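Local coordinates for protein 6-phospho-beta-d glycosidase (Streptococcus pyogenes, PDB 5FOO) that probably hydrolyses 6-phospho-beta-glucosides as a family 1 glycoside hydrolase, and binds the probe 6-phosphocyclophellitol in its active-site pocket, at residues His137-Phe142 and Thr200-Gln205; Thr80-Asp85 and Ser146-Glu151; Glu264-Leu269 and Gly273-Ser278; Gln191-Leu196 and Asn249-Glu254. The protein carries 1 engineered substitution. One frame throughout, in Å; residues are numbered along the deposited sequence.

Contact 1 (His137-Phe142 and Thr200-Gln205)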
# COMPACT_ATOMS: atom_id res chain seq x y z
N HIS A 137 3.03 -13.86 -18.66
CA HIS A 137 3.35 -12.90 -19.73
C HIS A 137 3.07 -11.47 -19.25
O HIS A 137 3.88 -10.59 -19.44
CB HIS A 137 2.57 -13.21 -21.00
CG HIS A 137 2.78 -12.19 -22.08
ND1 HIS A 137 4.01 -11.95 -22.65
CD2 HIS A 137 1.91 -11.35 -22.68
CE1 HIS A 137 3.88 -11.03 -23.58
NE2 HIS A 137 2.62 -10.64 -23.61
N VAL A 138 1.93 -11.26 -18.61
CA VAL A 138 1.64 -9.99 -17.97
C VAL A 138 2.72 -9.53 -16.98
O VAL A 138 3.05 -8.31 -16.93
CB VAL A 138 0.26 -9.99 -17.31
CG1 VAL A 138 0.10 -8.81 -16.31
CG2 VAL A 138 -0.82 -9.97 -18.39
N VAL A 139 3.22 -10.47 -16.19
CA VAL A 139 4.34 -10.20 -15.29
C VAL A 139 5.52 -9.67 -16.05
O VAL A 139 6.17 -8.72 -15.63
CB VAL A 139 4.76 -11.43 -14.53
CG1 VAL A 139 6.16 -11.27 -13.92
CG2 VAL A 139 3.74 -11.68 -13.43
N ASP A 140 5.80 -10.28 -17.19
CA ASP A 140 6.91 -9.78 -18.05
C ASP A 140 6.63 -8.39 -18.58
O ASP A 140 7.54 -7.62 -18.66
CB ASP A 140 7.18 -10.72 -19.23
CG ASP A 140 7.93 -11.99 -18.82
OD1 ASP A 140 8.67 -12.00 -17.83
OD2 ASP A 140 7.78 -13.01 -19.49
N LEU A 141 5.39 -8.08 -18.95
CA LEU A 141 5.07 -6.74 -19.42
C LEU A 141 5.20 -5.68 -18.25
O LEU A 141 5.62 -4.53 -18.47
CB LEU A 141 3.68 -6.72 -20.04
CG LEU A 141 3.41 -7.65 -21.21
CD1 LEU A 141 2.01 -7.45 -21.75
CD2 LEU A 141 4.43 -7.45 -22.32
N PHE A 142 4.86 -6.10 -17.03
CA PHE A 142 5.07 -5.25 -15.85
C PHE A 142 6.57 -4.92 -15.67
O PHE A 142 6.95 -3.78 -15.40
CB PHE A 142 4.45 -5.93 -14.62
CG PHE A 142 4.65 -5.21 -13.32
CD1 PHE A 142 4.11 -3.97 -13.12
CD2 PHE A 142 5.30 -5.84 -12.28
CE1 PHE A 142 4.25 -3.34 -11.94
CE2 PHE A 142 5.46 -5.18 -11.09
CZ PHE A 142 4.95 -3.94 -10.93
N THR A 200 7.82 -9.17 -8.19
CA THR A 200 8.65 -8.40 -7.26
C THR A 200 10.15 -8.68 -7.52
O THR A 200 10.96 -7.75 -7.69
CB THR A 200 8.31 -8.70 -5.82
OG1 THR A 200 6.91 -8.46 -5.56
CG2 THR A 200 9.11 -7.78 -4.86
N ALA A 201 10.48 -9.96 -7.61
CA ALA A 201 11.87 -10.40 -7.81
C ALA A 201 12.40 -10.05 -9.20
O ALA A 201 13.54 -9.61 -9.31
CB ALA A 201 11.98 -11.90 -7.57
N LYS A 202 11.57 -10.17 -10.24
CA LYS A 202 11.94 -9.75 -11.55
C LYS A 202 12.13 -8.24 -11.72
O LYS A 202 13.01 -7.80 -12.47
CB LYS A 202 10.97 -10.28 -12.59
CG LYS A 202 11.04 -11.79 -12.70
CD LYS A 202 10.31 -12.32 -13.92
CE LYS A 202 11.34 -12.50 -15.01
NZ LYS A 202 10.70 -12.92 -16.26
N VAL A 203 11.32 -7.44 -11.03
CA VAL A 203 11.48 -6.00 -11.10
C VAL A 203 12.77 -5.61 -10.37
O VAL A 203 13.53 -4.73 -10.84
CB VAL A 203 10.23 -5.23 -10.56
CG1 VAL A 203 10.55 -3.75 -10.46
CG2 VAL A 203 9.10 -5.43 -11.59
N ILE A 204 13.00 -6.25 -9.25
CA ILE A 204 14.24 -6.04 -8.51
C ILE A 204 15.45 -6.40 -9.33
O ILE A 204 16.40 -5.63 -9.38
CB ILE A 204 14.23 -6.77 -7.15
CG1 ILE A 204 13.22 -6.08 -6.21
CG2 ILE A 204 15.63 -6.82 -6.54
CD1 ILE A 204 12.95 -6.90 -4.93
N GLN A 205 15.40 -7.51 -10.05
CA GLN A 205 16.49 -7.86 -10.93
C GLN A 205 16.68 -6.73 -11.93
O GLN A 205 17.82 -6.33 -12.18
CB GLN A 205 16.27 -9.18 -11.65
CG GLN A 205 17.39 -9.68 -12.59
CD GLN A 205 17.01 -11.00 -13.22
OE1 GLN A 205 17.67 -12.02 -13.03
NE2 GLN A 205 15.87 -11.01 -13.88
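K202 reaches D140 from neighbouring helix 186-208 and makes a salt bridge with it. Its CB sets out toward helix 137-142. The chain runs extended at chi2, bends at chi3 (96°) and is straight again at chi4. This carries NZ to D140 OD1 at 2.7 Å, nearly in line with the C-O bond of the carboxylate. D140 starts out pointing away from K202. Its carboxylate swings back because CG lies beside the backbone N (chi1 -76°). Only OD1 takes part in the pair across these two segments. The bridge lies on the outer side of the helix pair, where D140 is exposed and K202 partly so. Nearer its root, the aliphatic part of K202 lies over V139, with K202 CD 4.3 Å from V139 CG1. K202 also touches V143, one turn further along helix 136-153.

The two helices belong to the outer layer of an eight-stranded beta/alpha (TIM) barrel, the fold of family 1 glycoside hydrolases. Helix 136-153 comes before barrel strand 159-161, and helix 186-208 comes before strand 218-224. The axes of the two short segments approach to 9.8 Å and run at 32° to each other, in the same general direction.

V203 follows, and faces the inner side. V203 CG2 sits 3.7 Å from F142 CE2 and nearly as close to CD2, approaching the ring obliquely. The two side chains cross at about a right angle. The F142 ring also meets W133 edge-to-face, and it meets W79 and H163 as well.

Contact 2 (Thr80-Asp85 and Ser146-Glu151)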
# COMPACT_ATOMS: atom_id res chain seq x y z
N THR A 80 -0.96 2.52 -16.67
CA THR A 80 -1.95 2.98 -17.61
C THR A 80 -1.74 4.41 -18.11
O THR A 80 -2.32 4.76 -19.11
CB THR A 80 -3.38 2.90 -17.01
OG1 THR A 80 -3.45 3.65 -15.77
CG2 THR A 80 -3.78 1.47 -16.82
N ARG A 81 -0.90 5.21 -17.44
CA ARG A 81 -0.51 6.58 -17.92
C ARG A 81 0.82 6.57 -18.66
O ARG A 81 0.95 7.23 -19.65
CB ARG A 81 -0.41 7.57 -16.74
CG ARG A 81 -0.06 8.97 -17.15
CD ARG A 81 -0.05 9.92 -16.01
NE ARG A 81 -1.35 10.11 -15.38
CZ ARG A 81 -2.37 10.77 -15.89
NH1 ARG A 81 -2.31 11.32 -17.05
NH2 ARG A 81 -3.52 10.88 -15.17
N LEU A 82 1.81 5.86 -18.13
CA LEU A 82 3.18 5.93 -18.70
C LEU A 82 3.35 5.18 -20.03
O LEU A 82 4.13 5.60 -20.88
CB LEU A 82 4.22 5.41 -17.73
CG LEU A 82 5.69 5.60 -18.15
CD1 LEU A 82 6.00 7.08 -18.52
CD2 LEU A 82 6.58 5.14 -17.00
N ILE A 83 2.63 4.07 -20.19
CA ILE A 83 2.85 3.20 -21.31
C ILE A 83 1.80 3.34 -22.41
O ILE A 83 0.62 3.45 -22.15
CB ILE A 83 2.97 1.74 -20.83
CG1 ILE A 83 4.17 1.57 -19.89
CG2 ILE A 83 3.09 0.79 -22.03
CD1 ILE A 83 5.54 2.00 -20.45
N ASP A 84 2.27 3.34 -23.64
CA ASP A 84 1.43 3.47 -24.80
C ASP A 84 1.06 2.03 -25.23
O ASP A 84 -0.06 1.60 -25.01
CB ASP A 84 2.16 4.27 -25.88
CG ASP A 84 1.42 4.28 -27.24
OD1 ASP A 84 0.29 3.78 -27.39
OD2 ASP A 84 2.00 4.77 -28.19
N ASP A 85 2.02 1.27 -25.74
CA ASP A 85 1.76 -0.07 -26.23
C ASP A 85 2.32 -0.96 -25.12
O ASP A 85 3.51 -0.94 -24.85
CB ASP A 85 2.46 -0.24 -27.61
CG ASP A 85 2.51 -1.70 -28.12
OD1 ASP A 85 2.17 -2.66 -27.40
OD2 ASP A 85 2.97 -1.87 -29.27
N SER A 146 8.50 -1.39 -15.62
CA SER A 146 9.40 -0.99 -14.52
C SER A 146 10.74 -0.48 -15.08
O SER A 146 11.26 0.54 -14.58
CB SER A 146 9.60 -2.11 -13.47
OG SER A 146 10.50 -3.12 -13.94
N LYS A 147 11.26 -1.16 -16.11
CA LYS A 147 12.48 -0.73 -16.78
C LYS A 147 12.35 0.68 -17.40
O LYS A 147 13.27 1.50 -17.26
CB LYS A 147 12.88 -1.65 -17.92
CG LYS A 147 13.64 -2.89 -17.60
CD LYS A 147 14.24 -3.39 -18.94
CE LYS A 147 15.14 -4.58 -18.77
NZ LYS A 147 14.36 -5.85 -18.77
N VAL A 148 11.23 0.97 -18.06
CA VAL A 148 11.01 2.36 -18.52
C VAL A 148 11.16 3.31 -17.33
O VAL A 148 11.92 4.27 -17.43
CB VAL A 148 9.64 2.57 -19.24
CG1 VAL A 148 9.40 4.00 -19.58
CG2 VAL A 148 9.56 1.73 -20.53
N CYS A 149 10.46 3.03 -16.21
CA CYS A 149 10.50 3.90 -15.03
C CYS A 149 11.95 4.12 -14.52
O CYS A 149 12.40 5.23 -14.33
CB CYS A 149 9.66 3.32 -13.92
SG CYS A 149 7.87 3.34 -14.29
N PHE A 150 12.67 3.04 -14.32
CA PHE A 150 14.06 3.14 -13.86
C PHE A 150 14.98 3.94 -14.86
O PHE A 150 15.74 4.81 -14.42
CB PHE A 150 14.63 1.78 -13.61
CG PHE A 150 13.79 0.91 -12.71
CD1 PHE A 150 13.10 1.44 -11.63
CD2 PHE A 150 13.76 -0.47 -12.92
CE1 PHE A 150 12.36 0.61 -10.78
CE2 PHE A 150 13.09 -1.29 -12.07
CZ PHE A 150 12.37 -0.75 -10.99
N GLU A 151 14.86 3.69 -16.16
CA GLU A 151 15.62 4.41 -17.17
C GLU A 151 15.28 5.88 -17.22
O GLU A 151 16.16 6.71 -17.34
CB GLU A 151 15.41 3.77 -18.54
CG GLU A 151 16.06 2.40 -18.57
CD GLU A 151 15.66 1.53 -19.72
OE1 GLU A 151 14.90 1.98 -20.59
OE2 GLU A 151 16.15 0.37 -19.76
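The backbones of L82 and C149 come nearest here, with the two CA atoms 8.4 Å apart, where the end of short helix 79-82 faces the side of helix 136-153. L82 is the last helical residue, and I83 is the first to leave helical backbone angles. Both place their side chains on the long helix.

L82 points toward it. Its CG lies anti to the backbone N (chi1 -173°), and this extends the CD2 methyl across the gap. L82 CD2 meets two residues of the helix. It lies 3.5 Å from C149 SG, a methyl-to-sulfur packing contact. It also lies 4.0 Å from V148 CG1. The L82 and V148 side chains run alongside each other in opposite senses.

I83 takes the other methyl of V148. Its CB is not aimed at the helix, but its CD1 methyl bends in to the helix and stops 4.0 Å from V148 CG2. These two side chains cross obliquely. V148 is therefore held through both of its branches, CG1 by L82 and CG2 by I83. All four residues are buried, and the contact is apolar throughout.

Further residues of helix 136-153 continue the same surface. F145 touches both L82 and I83, and F153 touches L82. V148 also packs on I91, in the loop after helix 79-82. Helix 79-82 comes just after barrel strand 72-76, so the contact ties the chain leaving that strand to helix 136-153. On another side, this helix packs through S146, K147 and F150 on helix 186-208.

Contact 3 (Glu264-Leu269 and Gly273-Ser278)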
# COMPACT_ATOMS: atom_id res chain seq x y z
N GLU A 264 5.71 -24.42 5.47
CA GLU A 264 4.47 -24.85 6.05
C GLU A 264 3.26 -24.41 5.21
O GLU A 264 2.31 -25.18 5.08
CB GLU A 264 4.34 -24.37 7.50
CG GLU A 264 3.19 -25.01 8.24
CD GLU A 264 3.00 -24.49 9.66
OE1 GLU A 264 3.86 -23.74 10.19
OE2 GLU A 264 1.98 -24.84 10.27
N LEU A 265 3.34 -23.21 4.61
CA LEU A 265 2.27 -22.71 3.80
C LEU A 265 2.15 -23.53 2.53
O LEU A 265 1.07 -23.93 2.15
CB LEU A 265 2.36 -21.18 3.51
CG LEU A 265 1.33 -20.64 2.51
CD1 LEU A 265 -0.09 -20.77 3.09
CD2 LEU A 265 1.64 -19.19 2.14
N VAL A 266 3.27 -23.70 1.85
CA VAL A 266 3.39 -24.60 0.75
C VAL A 266 2.76 -25.99 1.00
O VAL A 266 2.06 -26.45 0.14
CB VAL A 266 4.86 -24.79 0.32
CG1 VAL A 266 5.06 -25.96 -0.64
CG2 VAL A 266 5.33 -23.54 -0.42
N ALA A 267 3.06 -26.66 2.11
CA ALA A 267 2.43 -27.98 2.42
C ALA A 267 0.89 -27.85 2.53
O ALA A 267 0.18 -28.68 2.00
CB ALA A 267 3.01 -28.58 3.71
N VAL A 268 0.36 -26.78 3.14
CA VAL A 268 -1.09 -26.62 3.18
C VAL A 268 -1.69 -26.48 1.77
O VAL A 268 -2.70 -27.13 1.42
CB VAL A 268 -1.52 -25.49 4.12
CG1 VAL A 268 -3.03 -25.20 4.04
CG2 VAL A 268 -1.08 -25.80 5.57
N LEU A 269 -1.08 -25.63 0.97
CA LEU A 269 -1.63 -25.33 -0.36
C LEU A 269 -1.64 -26.59 -1.23
O LEU A 269 -2.61 -26.82 -1.93
CB LEU A 269 -0.82 -24.22 -1.07
CG LEU A 269 -0.93 -22.85 -0.40
CD1 LEU A 269 0.04 -21.94 -1.13
CD2 LEU A 269 -2.35 -22.29 -0.43
N GLY A 273 -4.70 -28.99 -2.77
CA GLY A 273 -4.82 -28.97 -4.22
C GLY A 273 -4.76 -27.63 -4.94
O GLY A 273 -5.22 -27.55 -6.06
N VAL A 274 -4.23 -26.57 -4.31
CA VAL A 274 -4.26 -25.25 -4.92
C VAL A 274 -2.89 -24.59 -5.06
O VAL A 274 -2.83 -23.41 -5.41
CB VAL A 274 -5.23 -24.30 -4.15
CG1 VAL A 274 -6.68 -24.79 -4.30
CG2 VAL A 274 -4.84 -24.14 -2.68
N LEU A 275 -1.82 -25.33 -4.83
CA LEU A 275 -0.48 -24.81 -4.97
C LEU A 275 -0.22 -24.21 -6.38
O LEU A 275 -0.65 -24.76 -7.40
CB LEU A 275 0.56 -25.87 -4.64
CG LEU A 275 2.04 -25.42 -4.59
CD1 LEU A 275 2.33 -24.50 -3.40
CD2 LEU A 275 2.95 -26.63 -4.56
N TRP A 276 0.43 -23.05 -6.39
CA TRP A 276 0.84 -22.35 -7.60
C TRP A 276 1.70 -23.23 -8.46
O TRP A 276 2.33 -24.16 -8.00
CB TRP A 276 1.63 -21.03 -7.28
CG TRP A 276 2.72 -21.21 -6.24
CD1 TRP A 276 3.88 -21.92 -6.37
CD2 TRP A 276 2.68 -20.74 -4.91
NE1 TRP A 276 4.55 -21.95 -5.19
CE2 TRP A 276 3.88 -21.17 -4.28
CE3 TRP A 276 1.77 -19.93 -4.20
CZ2 TRP A 276 4.23 -20.81 -2.98
CZ3 TRP A 276 2.09 -19.59 -2.86
CH2 TRP A 276 3.31 -20.03 -2.27
N GLN A 277 1.72 -22.89 -9.73
CA GLN A 277 2.70 -23.43 -10.66
C GLN A 277 3.99 -22.60 -10.62
O GLN A 277 3.97 -21.39 -10.90
CB GLN A 277 2.12 -23.36 -12.09
CG GLN A 277 1.15 -24.46 -12.39
CD GLN A 277 1.84 -25.81 -12.56
OE1 GLN A 277 2.75 -25.94 -13.41
NE2 GLN A 277 1.46 -26.80 -11.75
N SER A 278 5.13 -23.23 -10.37
CA SER A 278 6.38 -22.54 -10.40
C SER A 278 7.37 -23.29 -11.28
O SER A 278 7.10 -24.39 -11.65
CB SER A 278 6.87 -22.44 -8.97
OG SER A 278 7.33 -23.70 -8.53
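L269 spreads its side chain over the returning chain 273-278. CG lies beside the backbone N (chi1 -67°), and the two methyls part from there. L269 CD1 goes to the indole, 3.6 Å from W276 CZ3, and meets the ring obliquely. L269 CD2 packs 3.8 Å from V274 CG2, with the two side chains at about a right angle. L275 CD1 packs 3.9 Å from L269 CB.

W276 holds its CG between the backbone N and the carbonyl carbon (chi1 47°), and its ring reaches back toward the helix. V266 CG2 meets that ring 3.9 Å from W276 CZ2. L275 CD1 lies over one face of the same indole, offset toward the rim. Y194 of helix 186-208 stacks on W276.

Helix 263-271 ends in a Schellman motif. G273 has positive phi, and two bonds run back into the last turn. The one between these two segments is V274 N to L269 O, at 2.9 Å with an N-H...O angle of 166°, nearly straight. The chemistry thus pairs this backbone bond at the turn with an apolar cluster that folds the loop against the helix it has just left.

Contact 4 (Gln191-Leu196 and Asn249-Glu254)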
# COMPACT_ATOMS: atom_id res chain seq x y z
N GLN A 191 -2.33 -18.57 -7.40
CA GLN A 191 -1.40 -18.41 -8.49
C GLN A 191 -1.05 -16.89 -8.64
O GLN A 191 0.11 -16.55 -8.81
CB GLN A 191 -1.96 -19.01 -9.82
CG GLN A 191 -1.00 -18.93 -10.98
CD GLN A 191 0.23 -19.80 -10.80
OE1 GLN A 191 0.10 -20.99 -10.57
NE2 GLN A 191 1.45 -19.21 -10.94
N VAL A 192 -2.05 -16.02 -8.56
CA VAL A 192 -1.82 -14.57 -8.52
C VAL A 192 -0.82 -14.16 -7.45
O VAL A 192 0.07 -13.34 -7.75
CB VAL A 192 -3.15 -13.79 -8.45
CG1 VAL A 192 -2.99 -12.32 -8.12
CG2 VAL A 192 -3.85 -13.87 -9.82
N ALA A 193 -0.93 -14.72 -6.23
CA ALA A 193 0.01 -14.43 -5.17
C ALA A 193 1.44 -14.83 -5.55
O ALA A 193 2.36 -14.03 -5.40
CB ALA A 193 -0.41 -15.11 -3.90
N TYR A 194 1.62 -16.05 -6.09
CA TYR A 194 2.95 -16.43 -6.58
C TYR A 194 3.43 -15.46 -7.68
O TYR A 194 4.60 -15.04 -7.68
CB TYR A 194 2.96 -17.86 -7.10
CG TYR A 194 4.22 -18.27 -7.81
CD1 TYR A 194 4.38 -18.04 -9.12
CD2 TYR A 194 5.25 -18.90 -7.11
CE1 TYR A 194 5.57 -18.41 -9.78
CE2 TYR A 194 6.42 -19.29 -7.73
CZ TYR A 194 6.59 -19.02 -9.05
OH TYR A 194 7.74 -19.40 -9.61
N ASN A 195 2.52 -15.07 -8.58
CA ASN A 195 2.92 -14.28 -9.72
C ASN A 195 3.33 -12.86 -9.28
O ASN A 195 4.28 -12.30 -9.81
CB ASN A 195 1.83 -14.23 -10.80
CG ASN A 195 1.69 -15.54 -11.57
OD1 ASN A 195 2.47 -16.51 -11.42
ND2 ASN A 195 0.67 -15.58 -12.40
N LEU A 196 2.65 -12.32 -8.27
CA LEU A 196 3.03 -11.01 -7.69
C LEU A 196 4.40 -11.00 -7.01
O LEU A 196 5.20 -10.04 -7.15
CB LEU A 196 1.93 -10.52 -6.76
CG LEU A 196 0.69 -10.08 -7.52
CD1 LEU A 196 -0.45 -9.97 -6.52
CD2 LEU A 196 0.88 -8.75 -8.20
N ASN A 249 0.69 -12.66 6.10
CA ASN A 249 1.97 -12.02 6.37
C ASN A 249 3.15 -12.77 5.73
O ASN A 249 3.87 -12.18 4.91
CB ASN A 249 2.18 -11.81 7.87
CG ASN A 249 1.12 -10.88 8.45
OD1 ASN A 249 0.46 -10.15 7.71
ND2 ASN A 249 0.96 -10.88 9.72
N ASP A 250 3.31 -14.04 6.09
CA ASP A 250 4.53 -14.77 5.75
C ASP A 250 4.79 -14.97 4.29
O ASP A 250 5.95 -14.89 3.87
CB ASP A 250 4.60 -16.09 6.43
CG ASP A 250 4.67 -15.98 7.91
OD1 ASP A 250 4.53 -14.88 8.51
OD2 ASP A 250 4.81 -17.04 8.50
N LEU A 251 3.74 -15.24 3.49
CA LEU A 251 3.91 -15.55 2.07
C LEU A 251 4.78 -14.42 1.44
O LEU A 251 5.84 -14.66 0.93
CB LEU A 251 2.54 -15.65 1.37
CG LEU A 251 2.50 -16.21 -0.05
CD1 LEU A 251 1.06 -16.41 -0.55
CD2 LEU A 251 3.22 -15.32 -1.04
N PHE A 252 4.30 -13.20 1.51
CA PHE A 252 5.01 -12.13 0.81
C PHE A 252 6.29 -11.66 1.57
O PHE A 252 7.24 -11.24 0.91
CB PHE A 252 4.10 -10.95 0.47
CG PHE A 252 3.15 -11.22 -0.69
CD1 PHE A 252 3.61 -11.35 -1.98
CD2 PHE A 252 1.77 -11.33 -0.47
CE1 PHE A 252 2.74 -11.58 -3.05
CE2 PHE A 252 0.89 -11.62 -1.52
CZ PHE A 252 1.37 -11.72 -2.82
N MET A 253 6.28 -11.68 2.90
CA MET A 253 7.46 -11.29 3.69
C MET A 253 8.63 -12.23 3.48
O MET A 253 9.73 -11.77 3.25
CB MET A 253 7.18 -11.18 5.16
CG MET A 253 6.41 -9.93 5.55
SD MET A 253 7.37 -8.41 5.43
CE MET A 253 8.56 -8.69 6.73
N GLU A 254 8.38 -13.53 3.53
CA GLU A 254 9.40 -14.53 3.35
C GLU A 254 9.96 -14.42 1.97
O GLU A 254 11.16 -14.47 1.82
CB GLU A 254 8.93 -15.96 3.65
CG GLU A 254 8.66 -16.26 5.12
CD GLU A 254 9.89 -16.06 5.98
OE1 GLU A 254 11.01 -16.36 5.52
OE2 GLU A 254 9.71 -15.60 7.13
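F252 points the far end of its ring into helix 191-196, between A193 and L196. Its CB is not aimed straight at that helix, but CG lies beside the backbone N (chi1 -75°) and this turns CE1 and CZ onto A193 and L196. F252 CE1 lies 3.9 Å from L196 CB. F252 CZ lies 4.0 Å from A193 CB. L196 meets the ring obliquely. So does the backbone carbonyl of A193, with A193 O 3.4 Å from F252 CE1.

L251 is the second arm of helix 249-254. Its CB faces helix 191-196, with CG anti to the backbone N (chi1 -169°). L251 CD1 rests 3.9 Å from A193 CB, while its other methyl, CD2, lies 4.0 Å above the centre of the F252 ring. The small A193 side chain thus meets both L251 and F252. The axes of the two short segments are 10.6 Å apart at their closest. They run in nearly the same direction, at 26°, and a wider pi-type turn occurs at 249-254.

F252 also touches P166 and M167 of helix 166-174 and L223 of barrel strand 218-224. It therefore packs where helices 186-208, 235-258 and 166-174 meet that strand. The L196 side chain is about 14 Å from the bound 6-phosphocyclophellitol. The contact is van der Waals packing of buried carbons, with the A193 carbonyl oxygen lying against the ring.

All four contacts lie in the helices and loops around the TIM barrel. Contacts 1 and 2 share helix 136-153. Their centres are about 13 Å apart, and V203 of contact 1 packs on S146 and F150 of contact 2. Contacts 1 and 4 share helix 186-208, with centres about 14 Å apart, and touch through V139 and N195. Contacts 3 and 4, about 11 Å apart between centres, join through Q277 and Q191, a probable hydrogen bond, and through W276 and Y194. Contacts 2 and 3 are furthest apart, about 33 Å between centres. Along the chain contact 1 interleaves with contacts 2 and 4, and contact 3 comes last. Contacts 2, 1 and 4 join helix 79-82 to helices 136-153, 186-208 and 235-258, and contact 3 adds the loop after helix 263-271.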